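Local structure of putative phosphosugar isomerase (Clostridium difficile, 3G68) at residues M8-I19 / I180-Y191. The protein is a double-SIS-domain protein that probably binds phosphorylated sugars and may act as a phosphosugar isomerase. Numbering follows the deposited sequence. Where two conformers were deposited one is given.
Sequences MLETPVRMREII and ILDAINRFEAVY
I184 fits as a knob among P12, M15, R16 and I19, and its branched side chain suits a hole with four walls because its two arms divide the work. With CG1 beside the backbone N, CG2 is left anti to it and packs on P12 CB at 3.8 Å, whereas I184 CD1 meets I19 CD1 at 3.6 Å. I19 CD1 also touches L181 CD2 at 3.6 Å and, in another direction, I180 CG2. M15 is a selenomethionine, long and flexible; in the conformer given, its chain bent at chi3 (66°), the methyl lies on I184.

L9 CD2 stands over the centre of the Y191 ring in a CH-pi contact, 3.6 Å from its centroid, a branch methyl being small enough to sit squarely on the face; the methyl of M8, also a selenomethionine, meets the same ring at its edge. The compact, rigid pyrrolidine ring of P12 sets its C-H groups over one face of F187, a second CH-pi contact in which CD is offset toward the rim, 4.2 Å from the centroid. F187 also takes an edge-to-face contact from Y148 of helix 145-165.

The N-terminal helix 4-20 runs nearly antiparallel to the two helices that link the paired SIS-type halves, each with a parallel five-stranded sheet: segment 8-19 makes 163° with 180-184 and 170° with 187-191. A type I turn from I184 to F187 breaks helix 170-184 from helix 187-200, and P12, with no backbone N-H to give, sits at the kink opposite.

Two waters link the segments. One donates to both L9 O and E188 OE1, the latter at 2.7 Å; another accepts from R16 NE and donates to L181 O at 2.8 Å. R16 is long enough to lay its CG against L181 CD2 and still reach that water with NE.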
HETATM    1  N   MSE B   8      -4.999   7.091 -44.421  1.00 11.27           N
HETATM    2  CA  MSE B   8      -6.154   6.989 -43.477  1.00 11.51           C
HETATM    3  C   MSE B   8      -5.651   6.855 -42.025  1.00 12.07           C
HETATM    4  O   MSE B   8      -6.037   7.622 -41.158  1.00 11.83           O
HETATM    5  CB  MSE B   8      -7.072   5.815 -43.817  1.00 11.69           C
HETATM    6  CG  MSE B   8      -7.873   6.035 -45.063  1.00  7.05           C
HETATM    7 SE   MSE B   8      -8.856   4.445 -45.518  0.75 14.22          SE
HETATM    8  CE  MSE B   8     -10.205   4.698 -43.921  1.00  8.51           C
ATOM      9  N   LEU B   9      -4.742   5.912 -41.794  1.00 12.46           N
ATOM     10  CA  LEU B   9      -4.180   5.684 -40.459  1.00 13.05           C
ATOM     11  C   LEU B   9      -3.438   6.907 -39.862  1.00 14.35           C
ATOM     12  O   LEU B   9      -3.443   7.071 -38.627  1.00 12.86           O
ATOM     13  CB  LEU B   9      -3.311   4.419 -40.442  1.00 12.76           C
ATOM     14  CG  LEU B   9      -4.111   3.131 -40.658  1.00 14.81           C
ATOM     15  CD1 LEU B   9      -3.185   1.922 -40.767  1.00 10.04           C
ATOM     16  CD2 LEU B   9      -5.127   2.890 -39.570  1.00 10.22           C
ATOM     17  N   GLU B  10      -2.860   7.766 -40.721  1.00 12.58           N
ATOM     18  CA  GLU B  10      -2.197   9.025 -40.300  1.00 12.97           C
ATOM     19  C   GLU B  10      -3.194  10.112 -39.855  1.00 12.22           C
ATOM     20  O   GLU B  10      -2.832  11.077 -39.159  1.00 13.02           O
ATOM     21  CB  GLU B  10      -1.449   9.606 -41.518  1.00 12.21           C
ATOM     22  CG  GLU B  10      -0.461  10.673 -41.209  1.00 20.01           C
ATOM     23  CD  GLU B  10       0.160  11.306 -42.438  1.00 13.82           C
ATOM     24  OE1 GLU B  10       0.924  12.265 -42.233  1.00 17.99           O
ATOM     25  OE2 GLU B  10      -0.088  10.897 -43.584  1.00 12.03           O
ATOM     26  N   THR B  11      -4.441   9.988 -40.311  1.00 11.35           N
ATOM     27  CA  THR B  11      -5.453  11.018 -40.143  1.00  9.36           C
ATOM     28  C   THR B  11      -5.699  11.485 -38.679  1.00  9.56           C
ATOM     29  O   THR B  11      -5.613  12.685 -38.427  1.00  9.78           O
ATOM     30  CB  THR B  11      -6.743  10.686 -40.956  1.00 10.13           C
ATOM     31  OG1 THR B  11      -6.365  10.480 -42.329  1.00 10.99           O
ATOM     32  CG2 THR B  11      -7.726  11.849 -40.896  1.00 11.99           C
ATOM     33  N   PRO B  12      -5.955  10.573 -37.711  1.00 10.07           N
ATOM     34  CA  PRO B  12      -6.095  11.090 -36.339  1.00  9.65           C
ATOM     35  C   PRO B  12      -4.912  11.958 -35.808  1.00  9.29           C
ATOM     36  O   PRO B  12      -5.166  13.016 -35.219  1.00  8.74           O
ATOM     37  CB  PRO B  12      -6.322   9.818 -35.507  1.00 11.66           C
ATOM     38  CG  PRO B  12      -6.973   8.877 -36.499  1.00 11.18           C
ATOM     39  CD  PRO B  12      -6.178   9.119 -37.752  1.00 10.87           C
ATOM     40  N   VAL B  13      -3.666  11.585 -36.093  1.00  9.78           N
ATOM     41  CA  VAL B  13      -2.486  12.361 -35.602  1.00 11.59           C
ATOM     42  C   VAL B  13      -2.506  13.786 -36.201  1.00 10.30           C
ATOM     43  O   VAL B  13      -2.355  14.785 -35.506  1.00 11.82           O
ATOM     44  CB  VAL B  13      -1.134  11.618 -35.918  1.00 11.83           C
ATOM     45  CG1 VAL B  13       0.079  12.445 -35.504  1.00 14.01           C
ATOM     46  CG2 VAL B  13      -1.107  10.268 -35.239  1.00 20.29           C
ATOM     47  N   ARG B  14      -2.770  13.874 -37.491  1.00 10.39           N
ATOM     48  CA  ARG B  14      -2.839  15.169 -38.186  0.50 10.74           C
ATOM     49  C   ARG B  14      -3.988  16.012 -37.679  1.00 11.49           C
ATOM     50  O   ARG B  14      -3.834  17.223 -37.487  1.00 12.31           O
ATOM     51  CB  ARG B  14      -2.928  15.009 -39.716  0.50 10.97           C
ATOM     52  CG  ARG B  14      -1.626  14.581 -40.402  0.50  9.13           C
ATOM     53  CD  ARG B  14      -0.483  15.569 -40.181  0.50  9.08           C
ATOM     54  NE  ARG B  14       0.711  15.181 -40.923  0.50 11.08           N
ATOM     55  CZ  ARG B  14       1.866  15.848 -40.934  0.50 10.54           C
ATOM     56  NH1 ARG B  14       2.029  16.967 -40.229  0.50 13.11           N
ATOM     57  NH2 ARG B  14       2.877  15.376 -41.656  0.50  6.77           N
HETATM   58  N   MSE B  15      -5.143  15.389 -37.422  1.00  9.65           N
HETATM   59  CA  MSE B  15      -6.327  16.125 -36.950  0.50  9.60           C
HETATM   60  C   MSE B  15      -6.073  16.773 -35.584  1.00  9.00           C
HETATM   61  O   MSE B  15      -6.409  17.946 -35.366  1.00 10.40           O
HETATM   62  CB  MSE B  15      -7.557  15.220 -36.924  0.50  9.53           C
HETATM   63  CG  MSE B  15      -8.035  14.805 -38.320  0.50  9.37           C
HETATM   64 SE   MSE B  15      -9.728  13.829 -38.258  0.38 12.38          SE
HETATM   65  CE  MSE B  15     -10.859  15.360 -37.586  0.50  9.42           C
ATOM     66  N   ARG B  16      -5.445  16.029 -34.703  1.00  9.25           N
ATOM     67  CA  ARG B  16      -5.087  16.532 -33.367  1.00  9.04           C
ATOM     68  C   ARG B  16      -4.098  17.700 -33.442  1.00 10.95           C
ATOM     69  O   ARG B  16      -4.210  18.641 -32.647  1.00 12.17           O
ATOM     70  CB  ARG B  16      -4.510  15.434 -32.517  1.00 10.32           C
ATOM     71  CG  ARG B  16      -5.535  14.427 -32.129  1.00 11.05           C
ATOM     72  CD  ARG B  16      -4.881  13.243 -31.586  1.00 13.52           C
ATOM     73  NE  ARG B  16      -5.881  12.230 -31.359  1.00 17.37           N
ATOM     74  CZ  ARG B  16      -5.662  10.929 -31.419  1.00 18.30           C
ATOM     75  NH1 ARG B  16      -4.460  10.457 -31.717  1.00 16.06           N
ATOM     76  NH2 ARG B  16      -6.667  10.112 -31.192  1.00 16.45           N
ATOM     77  N   GLU B  17      -3.158  17.650 -34.391  1.00 10.44           N
ATOM     78  CA  GLU B  17      -2.210  18.744 -34.620  1.00 12.33           C
ATOM     79  C   GLU B  17      -2.892  20.025 -35.096  1.00 13.25           C
ATOM     80  O   GLU B  17      -2.555  21.156 -34.662  1.00 11.48           O
ATOM     81  CB  GLU B  17      -1.151  18.371 -35.643  1.00 13.13           C
ATOM     82  CG  GLU B  17      -0.189  17.315 -35.135  1.00 12.69           C
ATOM     83  CD  GLU B  17       0.748  16.805 -36.209  1.00 13.90           C
ATOM     84  OE1 GLU B  17       0.553  17.177 -37.389  1.00 14.78           O
ATOM     85  OE2 GLU B  17       1.647  15.999 -35.863  1.00 17.42           O
ATOM     86  N   ILE B  18      -3.854  19.837 -35.985  1.00 12.46           N
ATOM     87  CA  ILE B  18      -4.647  20.919 -36.515  1.00 11.78           C
ATOM     88  C   ILE B  18      -5.461  21.596 -35.419  1.00 11.51           C
ATOM     89  O   ILE B  18      -5.509  22.807 -35.350  1.00 12.65           O
ATOM     90  CB  ILE B  18      -5.520  20.443 -37.690  1.00 10.23           C
ATOM     91  CG1 ILE B  18      -4.601  20.123 -38.884  1.00  9.74           C
ATOM     92  CG2 ILE B  18      -6.552  21.533 -38.066  1.00 10.63           C
ATOM     93  CD1 ILE B  18      -5.328  19.456 -40.050  1.00  9.54           C
ATOM     94  N   ILE B  19      -6.095  20.806 -34.572  1.00 13.65           N
ATOM     95  CA  ILE B  19      -6.844  21.312 -33.415  1.00 13.25           C
ATOM     96  C   ILE B  19      -5.919  22.156 -32.500  1.00 15.08           C
ATOM     97  O   ILE B  19      -6.266  23.282 -32.162  1.00 15.19           O
ATOM     98  CB  ILE B  19      -7.533  20.129 -32.670  1.00 14.79           C
ATOM     99  CG1 ILE B  19      -8.783  19.702 -33.447  1.00 10.88           C
ATOM    100  CG2 ILE B  19      -7.914  20.484 -31.210  1.00 17.81           C
ATOM    101  CD1 ILE B  19      -9.359  18.320 -33.016  1.00 11.03           C
ATOM    102  N   ILE B 180     -15.287  16.606 -30.718  1.00 11.65           N
ATOM    103  CA  ILE B 180     -14.578  16.307 -31.963  1.00 10.11           C
ATOM    104  C   ILE B 180     -13.453  15.334 -31.645  1.00 10.23           C
ATOM    105  O   ILE B 180     -13.262  14.351 -32.349  1.00  9.98           O
ATOM    106  CB  ILE B 180     -14.018  17.593 -32.625  1.00 10.29           C
ATOM    107  CG1 ILE B 180     -15.163  18.481 -33.129  1.00  9.33           C
ATOM    108  CG2 ILE B 180     -13.083  17.281 -33.757  1.00 10.32           C
ATOM    109  CD1 ILE B 180     -14.710  19.916 -33.534  1.00  9.67           C
ATOM    110  N   LEU B 181     -12.727  15.577 -30.556  1.00  9.52           N
ATOM    111  CA  LEU B 181     -11.641  14.658 -30.151  1.00  9.42           C
ATOM    112  C   LEU B 181     -12.182  13.261 -29.818  1.00  9.21           C
ATOM    113  O   LEU B 181     -11.548  12.246 -30.111  1.00 10.17           O
ATOM    114  CB  LEU B 181     -10.836  15.247 -28.980  1.00  8.87           C
ATOM    115  CG  LEU B 181      -9.909  16.404 -29.332  1.00 10.54           C
ATOM    116  CD1 LEU B 181      -9.305  17.024 -28.040  1.00 11.41           C
ATOM    117  CD2 LEU B 181      -8.782  15.949 -30.305  1.00  8.29           C
ATOM    118  N   ASP B 182     -13.365  13.214 -29.229  1.00  9.57           N
ATOM    119  CA  ASP B 182     -14.029  11.946 -28.933  1.00 11.29           C
ATOM    120  C   ASP B 182     -14.346  11.179 -30.242  1.00 11.70           C
ATOM    121  O   ASP B 182     -14.240   9.963 -30.244  1.00 14.86           O
ATOM    122  CB  ASP B 182     -15.354  12.134 -28.180  1.00 12.27           C
ATOM    123  CG  ASP B 182     -15.207  12.497 -26.707  1.00 17.11           C
ATOM    124  OD1 ASP B 182     -14.143  12.329 -26.091  1.00 14.54           O
ATOM    125  OD2 ASP B 182     -16.244  12.908 -26.142  1.00 17.88           O
ATOM    126  N   ALA B 183     -14.693  11.870 -31.336  1.00 10.12           N
ATOM    127  CA  ALA B 183     -14.936  11.220 -32.638  1.00 10.08           C
ATOM    128  C   ALA B 183     -13.607  10.754 -33.245  1.00 10.27           C
ATOM    129  O   ALA B 183     -13.458   9.621 -33.726  1.00 11.22           O
ATOM    130  CB  ALA B 183     -15.633  12.208 -33.605  1.00 11.02           C
ATOM    131  N   ILE B 184     -12.607  11.610 -33.181  1.00 10.42           N
ATOM    132  CA  ILE B 184     -11.277  11.293 -33.731  1.00 10.52           C
ATOM    133  C   ILE B 184     -10.664  10.035 -33.072  1.00 10.87           C
ATOM    134  O   ILE B 184     -10.025   9.227 -33.735  1.00  8.83           O
ATOM    135  CB  ILE B 184     -10.314  12.527 -33.559  1.00 10.99           C
ATOM    136  CG1 ILE B 184     -10.770  13.707 -34.453  1.00 13.75           C
ATOM    137  CG2 ILE B 184      -8.878  12.131 -33.804  1.00 12.30           C
ATOM    138  CD1 ILE B 184      -9.961  15.017 -34.197  1.00 11.46           C
ATOM    139  N   ASN B 185     -10.918   9.840 -31.775  1.00  9.87           N
ATOM    140  CA  ASN B 185     -10.376   8.711 -31.039  0.70 10.09           C
ATOM    141  C   ASN B 185     -11.016   7.355 -31.370  1.00 10.68           C
ATOM    142  O   ASN B 185     -10.484   6.312 -31.015  1.00  9.70           O
ATOM    143  CB  ASN B 185     -10.450   8.936 -29.528  0.70 10.41           C
ATOM    144  CG  ASN B 185      -9.458   8.054 -28.782  0.70  9.47           C
ATOM    145  OD1 ASN B 185      -8.286   7.985 -29.157  0.70 16.15           O
ATOM    146  ND2 ASN B 185      -9.914   7.386 -27.747  0.70 13.12           N
ATOM    147  N   ARG B 186     -12.173   7.386 -32.025  1.00  9.88           N
ATOM    148  CA  ARG B 186     -12.859   6.155 -32.462  1.00 10.41           C
ATOM    149  C   ARG B 186     -12.452   5.707 -33.856  1.00 10.31           C
ATOM    150  O   ARG B 186     -12.807   4.603 -34.290  1.00  8.70           O
ATOM    151  CB  ARG B 186     -14.375   6.371 -32.441  1.00 11.90           C
ATOM    152  CG  ARG B 186     -14.859   6.660 -31.033  1.00 11.15           C
ATOM    153  CD  ARG B 186     -16.345   6.673 -31.007  1.00 20.34           C
ATOM    154  NE  ARG B 186     -16.847   6.806 -29.660  1.00 22.19           N
ATOM    155  CZ  ARG B 186     -18.128   6.724 -29.329  1.00 27.01           C
ATOM    156  NH1 ARG B 186     -19.054   6.503 -30.249  1.00 27.54           N
ATOM    157  NH2 ARG B 186     -18.480   6.853 -28.054  1.00 29.86           N
ATOM    158  N   PHE B 187     -11.714   6.555 -34.566  1.00  9.91           N
ATOM    159  CA  PHE B 187     -11.332   6.291 -35.955  1.00  9.30           C
ATOM    160  C   PHE B 187     -10.639   4.943 -36.109  1.00 10.19           C
ATOM    161  O   PHE B 187     -11.041   4.134 -36.939  1.00  8.48           O
ATOM    162  CB  PHE B 187     -10.484   7.464 -36.455  1.00  9.08           C
ATOM    163  CG  PHE B 187     -10.128   7.422 -37.917  1.00 10.89           C
ATOM    164  CD1 PHE B 187      -9.143   6.558 -38.395  1.00  9.09           C
ATOM    165  CD2 PHE B 187     -10.712   8.350 -38.819  1.00 11.10           C
ATOM    166  CE1 PHE B 187      -8.784   6.562 -39.750  1.00  9.33           C
ATOM    167  CE2 PHE B 187     -10.373   8.352 -40.162  1.00 11.64           C
ATOM    168  CZ  PHE B 187      -9.412   7.479 -40.642  1.00 12.90           C
ATOM    169  N   GLU B 188      -9.602   4.699 -35.306  1.00  9.67           N
ATOM    170  CA  GLU B 188      -8.838   3.438 -35.346  1.00 11.11           C
ATOM    171  C   GLU B 188      -9.713   2.234 -35.089  1.00  8.11           C
ATOM    172  O   GLU B 188      -9.609   1.240 -35.808  1.00  9.10           O
ATOM    173  CB  GLU B 188      -7.727   3.478 -34.278  1.00 13.33           C
ATOM    174  CG  GLU B 188      -6.867   2.227 -34.158  1.00 19.49           C
ATOM    175  CD  GLU B 188      -5.795   2.128 -35.216  1.00 27.81           C
ATOM    176  OE1 GLU B 188      -5.577   3.116 -35.960  1.00 34.03           O
ATOM    177  OE2 GLU B 188      -5.157   1.058 -35.280  1.00 34.56           O
ATOM    178  N   ALA B 189     -10.548   2.300 -34.043  1.00  7.23           N
ATOM    179  CA  ALA B 189     -11.459   1.184 -33.722  1.00  7.33           C
ATOM    180  C   ALA B 189     -12.411   0.877 -34.903  1.00  6.81           C
ATOM    181  O   ALA B 189     -12.634  -0.308 -35.259  1.00  6.35           O
ATOM    182  CB  ALA B 189     -12.253   1.480 -32.447  1.00  7.52           C
ATOM    183  N   VAL B 190     -12.945   1.940 -35.517  1.00  8.02           N
ATOM    184  CA  VAL B 190     -13.820   1.779 -36.698  1.00  7.47           C
ATOM    185  C   VAL B 190     -13.055   1.146 -37.887  1.00  7.20           C
ATOM    186  O   VAL B 190     -13.571   0.270 -38.585  1.00  7.71           O
ATOM    187  CB  VAL B 190     -14.525   3.127 -37.057  1.00  6.84           C
ATOM    188  CG1 VAL B 190     -15.235   3.036 -38.446  1.00  6.93           C
ATOM    189  CG2 VAL B 190     -15.491   3.524 -35.931  1.00  6.15           C
ATOM    190  N   TYR B 191     -11.815   1.585 -38.109  1.00  6.95           N
ATOM    191  CA  TYR B 191     -10.949   1.037 -39.153  1.00  7.44           C
ATOM    192  C   TYR B 191     -10.751  -0.485 -38.969  1.00  8.74           C
ATOM    193  O   TYR B 191     -10.909  -1.284 -39.915  1.00  7.11           O
ATOM    194  CB  TYR B 191      -9.614   1.787 -39.133  1.00  6.74           C
ATOM    195  CG  TYR B 191      -8.659   1.441 -40.238  1.00  6.89           C
ATOM    196  CD1 TYR B 191      -7.897   0.300 -40.182  1.00  8.24           C
ATOM    197  CD2 TYR B 191      -8.483   2.302 -41.326  1.00  8.22           C
ATOM    198  CE1 TYR B 191      -7.012  -0.009 -41.185  1.00  7.75           C
ATOM    199  CE2 TYR B 191      -7.602   1.999 -42.340  1.00  8.81           C
ATOM    200  CZ  TYR B 191      -6.886   0.833 -42.264  1.00  6.48           C
ATOM    201  OH  TYR B 191      -6.009   0.461 -43.237  1.00 15.09           O
TER
HETATM  202  O   HOH W   1      -5.194   5.678 -36.764  1.00 20.62           O
HETATM  203  O   HOH W   2      -8.714  12.202 -29.902  1.00 10.05           O